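Local atomic coordinates of taurocyamine kinase (Schistosoma mansoni, PDB entry 4WOD), a protein that catalyses the reversible, magnesium-dependent transfer of a phosphate from ATP to taurocyamine, as a duplicated member of the phosphagen kinase family. Residues D441-D446 and C630-L635; G100-L105 and R242-I247. The protein carries 4 engineered substitutions. One frame throughout, in Å; residues are numbered along the deposited sequence.

Contact 1 of 2, residues D441-D446 and C630-L635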
loop_
_atom_site.group_PDB
_atom_site.type_symbol
_atom_site.label_atom_id
_atom_site.label_comp_id
_atom_site.label_asym_id
_atom_site.label_seq_id
_atom_site.Cartn_x
_atom_site.Cartn_y
_atom_site.Cartn_z
ATOM N N ASP A 441 6.829 29.589 -8.739
ATOM C CA ASP A 441 7.671 30.700 -8.314
ATOM C C ASP A 441 7.154 31.397 -7.053
ATOM O O ASP A 441 7.933 31.648 -6.143
ATOM C CB ASP A 441 7.844 31.725 -9.433
ATOM C CG ASP A 441 8.886 32.771 -9.088
ATOM O OD1 ASP A 441 10.087 32.425 -9.094
ATOM O OD2 ASP A 441 8.508 33.921 -8.796
ATOM N N PRO A 442 5.842 31.707 -6.980
ATOM C CA PRO A 442 5.405 32.294 -5.705
ATOM C C PRO A 442 5.556 31.311 -4.529
ATOM O O PRO A 442 5.931 31.716 -3.423
ATOM C CB PRO A 442 3.924 32.641 -5.958
ATOM C CG PRO A 442 3.510 31.799 -7.114
ATOM C CD PRO A 442 4.751 31.684 -7.978
ATOM N N LEU A 443 5.298 30.037 -4.790
ATOM C CA LEU A 443 5.448 28.975 -3.792
ATOM C C LEU A 443 6.870 28.896 -3.236
ATOM O O LEU A 443 7.076 28.702 -2.031
ATOM C CB LEU A 443 5.054 27.626 -4.410
ATOM C CG LEU A 443 4.959 26.389 -3.501
ATOM C CD1 LEU A 443 3.901 25.410 -4.031
ATOM C CD2 LEU A 443 6.323 25.691 -3.339
ATOM N N ILE A 444 7.843 28.992 -4.139
ATOM C CA ILE A 444 9.263 28.933 -3.799
ATOM C C ILE A 444 9.645 30.152 -2.965
ATOM O O ILE A 444 10.279 30.034 -1.922
ATOM C CB ILE A 444 10.121 28.862 -5.095
ATOM C CG1 ILE A 444 10.037 27.460 -5.711
ATOM C CG2 ILE A 444 11.571 29.259 -4.853
ATOM C CD1 ILE A 444 10.495 27.400 -7.172
ATOM N N CYS A 445 9.229 31.319 -3.443
ATOM C CA CYS A 445 9.427 32.578 -2.742
ATOM C C CYS A 445 8.883 32.543 -1.316
ATOM O O CYS A 445 9.555 32.975 -0.379
ATOM C CB CYS A 445 8.770 33.706 -3.525
ATOM S SG CYS A 445 9.719 34.202 -4.979
ATOM N N ASP A 446 7.666 32.022 -1.173
ATOM C CA ASP A 446 7.024 31.834 0.133
ATOM C C ASP A 446 7.810 30.869 1.026
ATOM O O ASP A 446 8.194 31.225 2.143
ATOM C CB ASP A 446 5.596 31.314 -0.059
ATOM C CG ASP A 446 4.713 31.501 1.176
ATOM O OD1 ASP A 446 5.241 31.596 2.305
ATOM O OD2 ASP A 446 3.473 31.538 1.004
ATOM N N CYS A 630 13.860 17.726 -7.365
ATOM C CA CYS A 630 12.470 17.306 -7.443
ATOM C C CYS A 630 11.547 18.135 -6.536
ATOM O O CYS A 630 10.548 18.682 -7.004
ATOM C CB CYS A 630 12.377 15.821 -7.103
ATOM S SG CYS A 630 10.728 15.168 -7.090
ATOM N N CYS A 631 11.857 18.210 -5.246
ATOM C CA CYS A 631 11.082 19.052 -4.345
ATOM C C CYS A 631 11.606 20.492 -4.368
ATOM O O CYS A 631 12.815 20.723 -4.295
ATOM C CB CYS A 631 11.114 18.491 -2.913
ATOM S SG CYS A 631 9.926 19.258 -1.787
ATOM N N PRO A 632 10.696 21.468 -4.488
ATOM C CA PRO A 632 11.092 22.879 -4.498
ATOM C C PRO A 632 11.704 23.313 -3.162
ATOM O O PRO A 632 12.338 24.344 -3.097
ATOM C CB PRO A 632 9.779 23.618 -4.771
ATOM C CG PRO A 632 8.872 22.607 -5.363
ATOM C CD PRO A 632 9.258 21.294 -4.752
ATOM N N SER A 633 11.510 22.531 -2.110
ATOM C CA SER A 633 12.079 22.859 -0.814
ATOM C C SER A 633 13.607 22.744 -0.822
ATOM O O SER A 633 14.288 23.326 0.039
ATOM C CB SER A 633 11.505 21.937 0.262
ATOM O OG SER A 633 11.996 20.615 0.104
ATOM N N ASN A 634 14.142 21.987 -1.783
ATOM C CA ASN A 634 15.572 21.697 -1.787
ATOM C C ASN A 634 16.402 22.275 -2.929
ATOM O O ASN A 634 17.442 21.720 -3.292
ATOM C CB ASN A 634 15.781 20.196 -1.731
ATOM C CG ASN A 634 16.410 19.772 -0.430
ATOM O OD1 ASN A 634 17.606 19.963 -0.223
ATOM N ND2 ASN A 634 15.596 19.227 0.481
ATOM N N LEU A 635 15.945 23.396 -3.475
ATOM C CA LEU A 635 16.685 24.194 -4.452
ATOM C C LEU A 635 17.850 25.047 -3.922
ATOM O O LEU A 635 18.143 25.065 -2.731
ATOM C CB LEU A 635 15.708 25.146 -5.150
ATOM C CG LEU A 635 14.470 24.531 -5.773
ATOM C CD1 LEU A 635 13.465 25.663 -6.103
ATOM C CD2 LEU A 635 14.835 23.743 -7.027
#

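Contact 2 of 2, residues G100-L105 and R242-I247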
loop_
_atom_site.group_PDB
_atom_site.type_symbol
_atom_site.label_atom_id
_atom_site.label_comp_id
_atom_site.label_asym_id
_atom_site.label_seq_id
_atom_site.Cartn_x
_atom_site.Cartn_y
_atom_site.Cartn_z
ATOM N N GLY A 100 -33.219 -5.479 1.063
ATOM C CA GLY A 100 -33.854 -4.254 0.595
ATOM C C GLY A 100 -35.207 -4.536 -0.042
ATOM O O GLY A 100 -35.623 -5.687 -0.163
ATOM N N ASP A 101 -35.890 -3.481 -0.458
ATOM C CA ASP A 101 -37.153 -3.614 -1.174
ATOM C C ASP A 101 -36.899 -4.023 -2.616
ATOM O O ASP A 101 -36.669 -3.171 -3.477
ATOM C CB ASP A 101 -37.919 -2.291 -1.121
ATOM C CG ASP A 101 -39.330 -2.407 -1.637
ATOM O OD1 ASP A 101 -39.725 -3.503 -2.086
ATOM O OD2 ASP A 101 -40.042 -1.381 -1.610
ATOM N N LEU A 102 -36.952 -5.323 -2.884
ATOM C CA LEU A 102 -36.542 -5.850 -4.180
ATOM C C LEU A 102 -37.353 -5.263 -5.333
ATOM O O LEU A 102 -36.788 -4.911 -6.360
ATOM C CB LEU A 102 -36.638 -7.377 -4.194
ATOM C CG LEU A 102 -35.700 -8.049 -3.188
ATOM C CD1 LEU A 102 -35.603 -9.545 -3.421
ATOM C CD2 LEU A 102 -34.317 -7.415 -3.235
ATOM N N LYS A 103 -38.663 -5.137 -5.163
ATOM C CA LYS A 103 -39.513 -4.625 -6.240
ATOM C C LYS A 103 -39.101 -3.220 -6.734
ATOM O O LYS A 103 -39.261 -2.906 -7.915
ATOM C CB LYS A 103 -40.983 -4.615 -5.793
ATOM C CG LYS A 103 -41.325 -5.676 -4.739
ATOM C CD LYS A 103 -42.667 -5.394 -4.053
ATOM C CE LYS A 103 -42.501 -4.471 -2.855
ATOM N NZ LYS A 103 -43.749 -4.314 -2.052
ATOM N N SER A 104 -38.559 -2.388 -5.843
ATOM C CA SER A 104 -38.235 -1.006 -6.196
ATOM C C SER A 104 -36.725 -0.735 -6.256
ATOM O O SER A 104 -36.292 0.378 -6.564
ATOM C CB SER A 104 -38.879 -0.043 -5.196
ATOM O OG SER A 104 -38.122 0.017 -4.003
ATOM N N LEU A 105 -35.921 -1.746 -5.956
ATOM C CA LEU A 105 -34.482 -1.553 -5.935
ATOM C C LEU A 105 -33.917 -1.480 -7.348
ATOM O O LEU A 105 -34.271 -2.278 -8.223
ATOM C CB LEU A 105 -33.810 -2.672 -5.160
ATOM C CG LEU A 105 -32.287 -2.637 -5.148
ATOM C CD1 LEU A 105 -31.790 -1.506 -4.277
ATOM C CD2 LEU A 105 -31.750 -3.967 -4.665
ATOM N N ARG A 242 -31.727 -11.708 -8.347
ATOM C CA ARG A 242 -31.820 -13.147 -8.594
ATOM C C ARG A 242 -31.277 -13.919 -7.395
ATOM O O ARG A 242 -31.878 -14.891 -6.945
ATOM C CB ARG A 242 -31.057 -13.543 -9.859
ATOM C CG ARG A 242 -31.154 -15.007 -10.228
ATOM C CD ARG A 242 -30.254 -15.287 -11.420
ATOM N NE ARG A 242 -30.393 -14.181 -12.342
ATOM C CZ ARG A 242 -29.394 -13.557 -12.950
ATOM N NH1 ARG A 242 -28.146 -13.949 -12.786
ATOM N NH2 ARG A 242 -29.666 -12.539 -13.747
ATOM N N LEU A 243 -30.143 -13.456 -6.876
ATOM C CA LEU A 243 -29.562 -14.053 -5.682
ATOM C C LEU A 243 -30.465 -13.916 -4.468
ATOM O O LEU A 243 -30.687 -14.890 -3.751
ATOM C CB LEU A 243 -28.215 -13.429 -5.359
ATOM C CG LEU A 243 -27.545 -14.046 -4.126
ATOM C CD1 LEU A 243 -27.184 -15.500 -4.368
ATOM C CD2 LEU A 243 -26.292 -13.249 -3.754
ATOM N N ALA A 244 -30.968 -12.703 -4.230
ATOM C CA ALA A 244 -31.761 -12.418 -3.039
ATOM C C ALA A 244 -33.029 -13.265 -3.030
ATOM O O ALA A 244 -33.391 -13.841 -2.001
ATOM C CB ALA A 244 -32.116 -10.949 -2.968
ATOM N N ASP A 245 -33.706 -13.332 -4.174
ATOM C CA ASP A 245 -34.953 -14.109 -4.271
ATOM C C ASP A 245 -34.745 -15.567 -3.875
ATOM O O ASP A 245 -35.530 -16.117 -3.103
ATOM C CB ASP A 245 -35.543 -14.059 -5.680
ATOM C CG ASP A 245 -36.280 -12.765 -5.968
ATOM O OD1 ASP A 245 -36.576 -12.018 -5.010
ATOM O OD2 ASP A 245 -36.584 -12.510 -7.158
ATOM N N ALA A 246 -33.673 -16.170 -4.381
ATOM C CA ALA A 246 -33.405 -17.587 -4.160
ATOM C C ALA A 246 -33.143 -17.908 -2.696
ATOM O O ALA A 246 -33.672 -18.899 -2.169
ATOM C CB ALA A 246 -32.226 -18.048 -5.007
ATOM N N ILE A 247 -32.328 -17.091 -2.036
ATOM C CA ILE A 247 -31.951 -17.429 -0.662
ATOM C C ILE A 247 -33.152 -17.223 0.275
ATOM O O ILE A 247 -33.344 -17.964 1.239
ATOM C CB ILE A 247 -30.715 -16.621 -0.190
ATOM C CG1 ILE A 247 -30.068 -17.294 1.033
ATOM C CG2 ILE A 247 -31.055 -15.170 0.079
ATOM C CD1 ILE A 247 -29.626 -18.750 0.759
#

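Contact 1 of 2, residues D441-D446 and C630-L635
Ile444 carries most of this contact from the helix side. Its CG1 branch lies anti to the carbonyl carbon, with chi1 at -75°, and this sends the longer arm toward the loop 630-635. The tip of that arm, CD1, meets CD1 of Leu635 at 3.6 Å. Further back, CG1 of Ile444 bridges the two partners, 4.0 Å from CB of Pro632 and 3.9 Å from CD1 of Leu635. Ile444 crosses both side chains at about a right angle. Leu635 has its CG beside its own backbone N, and of its two methyls CD1 makes the touch. Leu443 adds a looser edge: its CD2 stays 4.3 Å from CB of Pro632. No hydrogen bond joins the two segments, and all four touching residues are buried. Tyr433 of helix 432-435 also packs on Ile444, Pro632 and Leu635 and extends the apolar cluster.

Helix 437-448 belongs to the N-terminal domain of the phosphagen kinase fold in the second repeat, the loop to its C-terminal catalytic domain. The contact therefore joins these two parts of the kinase fold. The loop holds Cys631, the predicted active-site cysteine. That residue does not touch the helix segment; Pro632, next in sequence, does. Two bonds bring the loop backbone back to Cys631: a weak one from Ser633 N to its SG at 3.7 Å, and one from Asn634 N to its O at 3.1 Å.

The polar side chains face other partners. Asp441 and Asp446 are partly exposed and bond elsewhere, Asp441 to Tyr625 and Asp446 to Lys388 and Tyr389. Asn634, also partly exposed, reaches Arg486 of the predicted ATP site through its OD1.

Contact 2 of 2, residues G100-L105 and R242-I247
Leu102 is the one residue of 100-105 that touches the helix segment 242-247, where it meets Ala244 and Asp245. The segment starts at Gly100, whose N is bonded to Asn98. Asp101 is exposed and starts a turn: its O accepts the N of Ser104 at 3.1 Å.

Leu102 comes next and points its side chain at the helix. Its CG sits anti to the carbonyl carbon, chi1 -63°, which carries both methyls toward Ala244. CD1 lies 3.8 Å from CB of Ala244, and CD2 is looser at 4.2 Å from the same atom. CD1 of Leu102 is also placed 3.1 Å from OD1 of Asp245. This is a tight apolar-polar contact, not a bond, and its exact closeness is doubtful. The leucine and the aspartate run antiparallel alongside one another. Gln248, one turn further along the helix, also touches Leu102.

Lys103 and Ser104 lie on the exposed side of the turn. Ser104 OG gives a weak hydrogen bond to Asp101 OD2 at 3.4 Å. Leu105 N then makes a weak bond back to Leu102 O, and Leu105 packs on Tyr240 of the same helix.

The contact thus lays the loop that leads to strand 117-126 against helix 236-251 of the catalytic part of the first repeat. The neighbouring Leu243 of this helix packs onto Val122 and Leu124 of the strand. With no hydrogen bond between them, the two segments meet by leucine-alanine packing beside the partly exposed Asp245, while Lys241 of the helix adds weak polar bonds to the carbonyls of Leu102 and Leu105.

How the contacts relate
From the N terminus, the chain first reaches the loop 100-105, between helix 74-84 and strand 117-126. Contact 2 closes when helix 236-251 comes back to it, 137 residues later. The enclosed chain holds five strands of the first eight-stranded sheet. The chain then enters the second repeat. Helix 437-448 opens contact 1, and the loop before strand 639-646 closes it after 184 residues. The two closures follow in series and neither nest nor cross. Their centres are 57 Å apart, one in each repeat. Contact 2 ties the loop before strand 117-126 to a catalytic-part helix; contact 1 ties the N-terminal part to the loop with the predicted active-site cysteine.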